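Local structure of probable ATP-dependent kinase TDA10 (1ODF) at residues I214-E225 against V241-Y252. The protein is probably an ATP-dependent kinase of the GLYK family, structurally close to bacterial pantothenate kinase, whose substrate is not yet known. Residues are numbered along the deposited sequence; the frame is centred on the assembly and turned at random.
Sequences INNVYGWRLQQE and VHAFVDRYMPSY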
ATOM      1  N   ILE A 214       7.918  14.318   7.303  1.00 51.92           N
ATOM      2  CA  ILE A 214       8.076  12.879   7.169  1.00 54.27           C
ATOM      3  C   ILE A 214       8.647  12.200   8.417  1.00 56.69           C
ATOM      4  O   ILE A 214       8.491  10.989   8.602  1.00 56.44           O
ATOM      5  CB  ILE A 214       8.952  12.521   5.944  1.00 52.43           C
ATOM      6  CG1 ILE A 214       8.708  11.060   5.556  1.00 53.01           C
ATOM      7  CG2 ILE A 214      10.424  12.744   6.255  1.00 52.09           C
ATOM      8  CD1 ILE A 214       7.238  10.742   5.243  1.00 48.72           C
ATOM      9  N   ASN A 215       9.303  12.973   9.277  1.00 57.12           N
ATOM     10  CA  ASN A 215       9.864  12.397  10.488  1.00 56.85           C
ATOM     11  C   ASN A 215       8.753  12.087  11.481  1.00 55.28           C
ATOM     12  O   ASN A 215       8.999  11.570  12.571  1.00 55.22           O
ATOM     13  CB  ASN A 215      10.916  13.328  11.096  1.00 56.78           C
ATOM     14  CG  ASN A 215      12.213  13.323  10.308  1.00 57.62           C
ATOM     15  OD1 ASN A 215      12.754  12.261   9.990  1.00 57.90           O
ATOM     16  ND2 ASN A 215      12.722  14.509   9.990  1.00 60.36           N
ATOM     17  N   ASN A 216       7.522  12.396  11.090  1.00 54.23           N
ATOM     18  CA  ASN A 216       6.374  12.103  11.933  1.00 52.75           C
ATOM     19  C   ASN A 216       6.277  10.588  12.030  1.00 51.84           C
ATOM     20  O   ASN A 216       5.745  10.045  12.999  1.00 52.11           O
ATOM     21  CB  ASN A 216       5.088  12.657  11.311  1.00 53.97           C
ATOM     22  CG  ASN A 216       4.977  14.166  11.443  1.00 54.62           C
ATOM     23  OD1 ASN A 216       3.990  14.770  11.017  1.00 54.41           O
ATOM     24  ND2 ASN A 216       5.991  14.779  12.039  1.00 52.93           N
ATOM     25  N   VAL A 217       6.804   9.912  11.014  1.00 49.61           N
ATOM     26  CA  VAL A 217       6.780   8.459  10.968  1.00 48.95           C
ATOM     27  C   VAL A 217       7.496   7.855  12.176  1.00 47.70           C
ATOM     28  O   VAL A 217       7.008   6.889  12.758  1.00 46.09           O
ATOM     29  CB  VAL A 217       7.409   7.931   9.649  1.00 48.00           C
ATOM     30  CG1 VAL A 217       7.532   6.410   9.687  1.00 49.42           C
ATOM     31  CG2 VAL A 217       6.539   8.340   8.470  1.00 47.69           C
ATOM     32  N   TYR A 218       8.644   8.415  12.553  1.00 47.52           N
ATOM     33  CA  TYR A 218       9.368   7.904  13.717  1.00 47.29           C
ATOM     34  C   TYR A 218       8.454   8.039  14.922  1.00 48.21           C
ATOM     35  O   TYR A 218       8.231   7.079  15.666  1.00 47.12           O
ATOM     36  CB  TYR A 218      10.651   8.696  13.983  1.00 46.52           C
ATOM     37  CG  TYR A 218      11.761   8.453  12.989  1.00 46.70           C
ATOM     38  CD1 TYR A 218      11.950   9.308  11.901  1.00 48.07           C
ATOM     39  CD2 TYR A 218      12.626   7.369  13.136  1.00 45.46           C
ATOM     40  CE1 TYR A 218      12.976   9.089  10.987  1.00 46.78           C
ATOM     41  CE2 TYR A 218      13.656   7.136  12.226  1.00 45.91           C
ATOM     42  CZ  TYR A 218      13.824   8.002  11.154  1.00 46.25           C
ATOM     43  OH  TYR A 218      14.826   7.774  10.241  1.00 45.51           O
ATOM     44  N   GLY A 219       7.919   9.242  15.099  1.00 48.51           N
ATOM     45  CA  GLY A 219       7.028   9.501  16.212  1.00 49.53           C
ATOM     46  C   GLY A 219       5.888   8.509  16.304  1.00 50.46           C
ATOM     47  O   GLY A 219       5.673   7.902  17.351  1.00 51.20           O
ATOM     48  N   TRP A 220       5.160   8.336  15.206  1.00 50.98           N
ATOM     49  CA  TRP A 220       4.029   7.419  15.181  1.00 51.48           C
ATOM     50  C   TRP A 220       4.389   5.983  15.554  1.00 51.50           C
ATOM     51  O   TRP A 220       3.605   5.293  16.202  1.00 49.94           O
ATOM     52  CB  TRP A 220       3.367   7.440  13.804  1.00 52.74           C
ATOM     53  CG  TRP A 220       2.808   8.776  13.418  1.00 53.45           C
ATOM     54  CD1 TRP A 220       2.318   9.733  14.259  1.00 54.38           C
ATOM     55  CD2 TRP A 220       2.610   9.273  12.088  1.00 53.77           C
ATOM     56  NE1 TRP A 220       1.822  10.792  13.538  1.00 54.45           N
ATOM     57  CE2 TRP A 220       1.988  10.536  12.203  1.00 53.76           C
ATOM     58  CE3 TRP A 220       2.896   8.773  10.811  1.00 53.59           C
ATOM     59  CZ2 TRP A 220       1.645  11.307  11.088  1.00 53.48           C
ATOM     60  CZ3 TRP A 220       2.554   9.541   9.702  1.00 53.80           C
ATOM     61  CH2 TRP A 220       1.935  10.795   9.850  1.00 52.80           C
ATOM     62  N   ARG A 221       5.566   5.520  15.150  1.00 52.25           N
ATOM     63  CA  ARG A 221       5.951   4.157  15.487  1.00 55.05           C
ATOM     64  C   ARG A 221       6.486   4.053  16.920  1.00 55.87           C
ATOM     65  O   ARG A 221       6.368   3.003  17.556  1.00 56.25           O
ATOM     66  CB  ARG A 221       6.986   3.620  14.497  1.00 55.72           C
ATOM     67  CG  ARG A 221       7.254   2.127  14.676  1.00 59.48           C
ATOM     68  CD  ARG A 221       5.943   1.330  14.667  1.00 60.95           C
ATOM     69  NE  ARG A 221       6.112  -0.010  15.225  1.00 64.79           N
ATOM     70  CZ  ARG A 221       6.479  -1.083  14.529  1.00 65.87           C
ATOM     71  NH1 ARG A 221       6.609  -2.254  15.139  1.00 66.73           N
ATOM     72  NH2 ARG A 221       6.691  -0.995  13.224  1.00 66.94           N
ATOM     73  N   LEU A 222       7.071   5.137  17.425  1.00 56.03           N
ATOM     74  CA  LEU A 222       7.587   5.155  18.791  1.00 57.06           C
ATOM     75  C   LEU A 222       6.402   5.038  19.737  1.00 58.45           C
ATOM     76  O   LEU A 222       6.470   4.352  20.760  1.00 58.88           O
ATOM     77  CB  LEU A 222       8.343   6.459  19.073  1.00 55.63           C
ATOM     78  CG  LEU A 222       9.794   6.532  18.586  1.00 56.93           C
ATOM     79  CD1 LEU A 222      10.235   7.986  18.467  1.00 57.13           C
ATOM     80  CD2 LEU A 222      10.695   5.760  19.544  1.00 55.52           C
ATOM     81  N   GLN A 223       5.312   5.711  19.382  1.00 58.71           N
ATOM     82  CA  GLN A 223       4.104   5.681  20.185  1.00 59.60           C
ATOM     83  C   GLN A 223       3.558   4.262  20.227  1.00 59.61           C
ATOM     84  O   GLN A 223       3.363   3.694  21.301  1.00 59.60           O
ATOM     85  CB  GLN A 223       3.050   6.615  19.591  1.00 61.95           C
ATOM     86  CG  GLN A 223       1.657   6.441  20.190  1.00 67.40           C
ATOM     87  CD  GLN A 223       0.556   7.060  19.333  1.00 71.22           C
ATOM     88  OE1 GLN A 223      -0.636   6.857  19.591  1.00 72.85           O
ATOM     89  NE2 GLN A 223       0.951   7.818  18.309  1.00 71.74           N
ATOM     90  N   GLN A 224       3.325   3.697  19.046  1.00 59.47           N
ATOM     91  CA  GLN A 224       2.783   2.349  18.912  1.00 59.72           C
ATOM     92  C   GLN A 224       3.539   1.315  19.753  1.00 58.35           C
ATOM     93  O   GLN A 224       2.931   0.512  20.463  1.00 57.43           O
ATOM     94  CB  GLN A 224       2.803   1.931  17.437  1.00 61.25           C
ATOM     95  CG  GLN A 224       2.059   0.639  17.138  1.00 64.55           C
ATOM     96  CD  GLN A 224       2.141   0.227  15.672  1.00 67.07           C
ATOM     97  OE1 GLN A 224       3.205  -0.147  15.169  1.00 66.83           O
ATOM     98  NE2 GLN A 224       1.011   0.294  14.979  1.00 68.06           N
ATOM     99  N   GLU A 225       4.864   1.351  19.676  1.00 57.07           N
ATOM    100  CA  GLU A 225       5.703   0.407  20.403  1.00 56.56           C
ATOM    101  C   GLU A 225       5.674   0.597  21.927  1.00 56.06           C
ATOM    102  O   GLU A 225       5.755  -0.374  22.683  1.00 54.06           O
ATOM    103  CB  GLU A 225       7.145   0.503  19.897  1.00 57.92           C
ATOM    104  CG  GLU A 225       7.933  -0.787  20.051  1.00 60.52           C
ATOM    105  CD  GLU A 225       7.506  -1.851  19.049  1.00 61.97           C
ATOM    106  OE1 GLU A 225       6.316  -1.880  18.665  1.00 62.57           O
ATOM    107  OE2 GLU A 225       8.365  -2.667  18.655  1.00 63.84           O
ATOM    108  N   VAL A 241      13.538   0.891  17.157  1.00 56.09           N
ATOM    109  CA  VAL A 241      12.433   1.478  16.417  1.00 53.96           C
ATOM    110  C   VAL A 241      13.024   2.420  15.378  1.00 52.67           C
ATOM    111  O   VAL A 241      12.525   2.511  14.259  1.00 52.42           O
ATOM    112  CB  VAL A 241      11.467   2.244  17.350  1.00 52.36           C
ATOM    113  CG1 VAL A 241      10.426   2.994  16.535  1.00 50.66           C
ATOM    114  CG2 VAL A 241      10.775   1.264  18.277  1.00 50.91           C
ATOM    115  N   HIS A 242      14.098   3.108  15.744  1.00 51.44           N
ATOM    116  CA  HIS A 242      14.743   4.012  14.806  1.00 51.38           C
ATOM    117  C   HIS A 242      15.373   3.208  13.688  1.00 49.53           C
ATOM    118  O   HIS A 242      15.311   3.593  12.524  1.00 48.87           O
ATOM    119  CB  HIS A 242      15.814   4.859  15.497  1.00 51.80           C
ATOM    120  CG  HIS A 242      15.323   6.208  15.914  1.00 55.50           C
ATOM    121  ND1 HIS A 242      14.457   6.390  16.971  1.00 57.92           N
ATOM    122  CD2 HIS A 242      15.512   7.431  15.365  1.00 55.94           C
ATOM    123  CE1 HIS A 242      14.129   7.667  17.054  1.00 58.27           C
ATOM    124  NE2 HIS A 242      14.754   8.320  16.091  1.00 58.07           N
ATOM    125  N   ALA A 243      15.976   2.086  14.053  1.00 47.42           N
ATOM    126  CA  ALA A 243      16.620   1.221  13.082  1.00 46.76           C
ATOM    127  C   ALA A 243      15.562   0.660  12.140  1.00 45.37           C
ATOM    128  O   ALA A 243      15.801   0.508  10.940  1.00 45.00           O
ATOM    129  CB  ALA A 243      17.356   0.083  13.799  1.00 47.45           C
ATOM    130  N   PHE A 244      14.394   0.359  12.695  1.00 43.17           N
ATOM    131  CA  PHE A 244      13.293  -0.175  11.910  1.00 42.82           C
ATOM    132  C   PHE A 244      12.847   0.851  10.874  1.00 43.25           C
ATOM    133  O   PHE A 244      12.822   0.558   9.679  1.00 41.40           O
ATOM    134  CB  PHE A 244      12.100  -0.526  12.808  1.00 40.90           C
ATOM    135  CG  PHE A 244      10.898  -1.032  12.045  1.00 40.88           C
ATOM    136  CD1 PHE A 244      10.830  -2.358  11.620  1.00 40.58           C
ATOM    137  CD2 PHE A 244       9.851  -0.169  11.711  1.00 39.47           C
ATOM    138  CE1 PHE A 244       9.735  -2.817  10.869  1.00 37.71           C
ATOM    139  CE2 PHE A 244       8.761  -0.619  10.963  1.00 37.94           C
ATOM    140  CZ  PHE A 244       8.705  -1.948  10.541  1.00 36.56           C
ATOM    141  N   VAL A 245      12.503   2.050  11.343  1.00 42.93           N
ATOM    142  CA  VAL A 245      12.040   3.119  10.467  1.00 43.31           C
ATOM    143  C   VAL A 245      13.101   3.542   9.452  1.00 44.99           C
ATOM    144  O   VAL A 245      12.778   3.838   8.305  1.00 45.39           O
ATOM    145  CB  VAL A 245      11.574   4.349  11.292  1.00 42.48           C
ATOM    146  CG1 VAL A 245      11.071   5.457  10.368  1.00 38.58           C
ATOM    147  CG2 VAL A 245      10.467   3.931  12.250  1.00 40.03           C
ATOM    148  N   ASP A 246      14.361   3.556   9.871  1.00 45.24           N
ATOM    149  CA  ASP A 246      15.454   3.936   8.983  1.00 46.59           C
ATOM    150  C   ASP A 246      15.449   3.089   7.712  1.00 46.79           C
ATOM    151  O   ASP A 246      15.943   3.516   6.670  1.00 45.25           O
ATOM    152  CB  ASP A 246      16.807   3.782   9.699  1.00 47.02           C
ATOM    153  CG  ASP A 246      17.107   4.939  10.653  1.00 49.40           C
ATOM    154  OD1 ASP A 246      18.095   4.857  11.414  1.00 51.51           O
ATOM    155  OD2 ASP A 246      16.358   5.933  10.644  1.00 50.45           O
ATOM    156  N   ARG A 247      14.899   1.883   7.805  1.00 46.56           N
ATOM    157  CA  ARG A 247      14.829   0.991   6.655  1.00 47.93           C
ATOM    158  C   ARG A 247      13.885   1.533   5.579  1.00 47.36           C
ATOM    159  O   ARG A 247      14.061   1.250   4.397  1.00 48.35           O
ATOM    160  CB  ARG A 247      14.350  -0.396   7.090  1.00 48.73           C
ATOM    161  CG  ARG A 247      15.437  -1.296   7.644  1.00 51.22           C
ATOM    162  CD  ARG A 247      14.851  -2.365   8.560  1.00 55.52           C
ATOM    163  NE  ARG A 247      13.769  -3.142   7.947  1.00 57.57           N
ATOM    164  CZ  ARG A 247      13.934  -4.066   7.003  1.00 57.74           C
ATOM    165  NH1 ARG A 247      15.151  -4.344   6.541  1.00 56.09           N
ATOM    166  NH2 ARG A 247      12.879  -4.730   6.540  1.00 55.42           N
ATOM    167  N   TYR A 248      12.895   2.318   5.991  1.00 44.92           N
ATOM    168  CA  TYR A 248      11.917   2.870   5.059  1.00 46.24           C
ATOM    169  C   TYR A 248      12.195   4.303   4.601  1.00 45.46           C
ATOM    170  O   TYR A 248      11.790   4.696   3.510  1.00 44.67           O
ATOM    171  CB  TYR A 248      10.527   2.802   5.687  1.00 44.67           C
ATOM    172  CG  TYR A 248      10.057   1.395   5.963  1.00 47.11           C
ATOM    173  CD1 TYR A 248       9.214   0.735   5.071  1.00 47.48           C
ATOM    174  CD2 TYR A 248      10.450   0.721   7.123  1.00 48.16           C
ATOM    175  CE1 TYR A 248       8.768  -0.565   5.325  1.00 49.37           C
ATOM    176  CE2 TYR A 248      10.015  -0.577   7.386  1.00 48.27           C
ATOM    177  CZ  TYR A 248       9.172  -1.215   6.484  1.00 50.08           C
ATOM    178  OH  TYR A 248       8.734  -2.498   6.735  1.00 51.26           O
ATOM    179  N   MET A 249      12.882   5.077   5.435  1.00 44.69           N
ATOM    180  CA  MET A 249      13.199   6.464   5.107  1.00 45.39           C
ATOM    181  C   MET A 249      13.834   6.713   3.736  1.00 43.08           C
ATOM    182  O   MET A 249      13.513   7.700   3.076  1.00 42.11           O
ATOM    183  CB  MET A 249      14.093   7.061   6.193  1.00 48.60           C
ATOM    184  CG  MET A 249      13.328   7.574   7.390  1.00 48.95           C
ATOM    185  SD  MET A 249      12.236   8.910   6.901  1.00 54.12           S
ATOM    186  CE  MET A 249      10.730   8.372   7.675  1.00 50.88           C
ATOM    187  N   PRO A 250      14.760   5.839   3.298  1.00 42.45           N
ATOM    188  CA  PRO A 250      15.368   6.075   1.980  1.00 40.94           C
ATOM    189  C   PRO A 250      14.294   6.107   0.883  1.00 40.58           C
ATOM    190  O   PRO A 250      14.295   6.988   0.016  1.00 38.82           O
ATOM    191  CB  PRO A 250      16.330   4.901   1.830  1.00 40.50           C
ATOM    192  CG  PRO A 250      16.750   4.639   3.258  1.00 40.56           C
ATOM    193  CD  PRO A 250      15.442   4.740   4.006  1.00 40.16           C
ATOM    194  N   SER A 251      13.373   5.150   0.940  1.00 37.75           N
ATOM    195  CA  SER A 251      12.289   5.085  -0.036  1.00 36.58           C
ATOM    196  C   SER A 251      11.459   6.365  -0.009  1.00 36.59           C
ATOM    197  O   SER A 251      11.144   6.931  -1.049  1.00 35.92           O
ATOM    198  CB  SER A 251      11.388   3.888   0.253  1.00 32.86           C
ATOM    199  OG  SER A 251      12.078   2.684   0.002  1.00 31.49           O
ATOM    200  N   TYR A 252      11.108   6.811   1.193  1.00 37.53           N
ATOM    201  CA  TYR A 252      10.322   8.027   1.358  1.00 37.46           C
ATOM    202  C   TYR A 252      11.023   9.212   0.708  1.00 35.98           C
ATOM    203  O   TYR A 252      10.427   9.925  -0.101  1.00 33.84           O
ATOM    204  CB  TYR A 252      10.086   8.315   2.854  1.00 38.92           C
ATOM    205  CG  TYR A 252       9.018   7.449   3.489  1.00 42.05           C
ATOM    206  CD1 TYR A 252       9.242   6.804   4.709  1.00 40.77           C
ATOM    207  CD2 TYR A 252       7.784   7.260   2.861  1.00 43.17           C
ATOM    208  CE1 TYR A 252       8.260   5.986   5.281  1.00 42.19           C
ATOM    209  CE2 TYR A 252       6.798   6.445   3.427  1.00 42.50           C
ATOM    210  CZ  TYR A 252       7.041   5.810   4.631  1.00 43.65           C
ATOM    211  OH  TYR A 252       6.071   4.983   5.168  1.00 44.90           O
TER
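Y218 enters segment 241-252 as a knob, its ring set among H242, V245 and D246 of helix 241-246 and M249 of the next helix. Over one face lies V245 CG1, 3.7 Å from the ring centroid and close to the ring normal, a CH-pi contact. H242 forms an offset stack with the same ring, the planes inclined by 26° and the overlap concentrated where Y218 CD2 stands above the imidazole. With CG anti to its carbonyl carbon, the tyrosine runs across to D246, and its OH donates to OD2. The modelled separation from Y218 OH to D246 OD2, 2.4 Å, is very short, so its exact value is doubtful; the carboxylate oxygen lies near the ring plane, although the two planar groups are 78° apart. M249 approaches obliquely, its bent chain placing SD 5.2 Å from the Y218 ring centroid as a Met-aromatic contact and carrying CE on to V217 CB. A leucine in place of Y218 would probably leave D246 without this hydroxyl donor and H242 without its stacking partner.

Toward the later turns of helix 216-225, R221 CZ stands over the face of F244, 4.7 Å from the ring centroid, a cation-pi pair; the guanidinium is steeply tipped, with NH2 reaching down to F244 CE2 at 3.1 Å. Its NH1 also makes a salt bridge within the helix to E225 OE1, while E225 OE2 accepts from M236 N. V241 CG1 fills in against R221 CG at 3.8 Å. Just before that helix, I214 CD1 sits over one face of the Y252 ring, toward the rim. The axes of helices 216-225 and 241-246, 9.9 Å apart at closest approach and at 135°, define an obliquely antiparallel pair within a P-loop kinase fold, beside which Y252 OH is hydrogen-bonded to Q40 OE1 of the predicted ATP site.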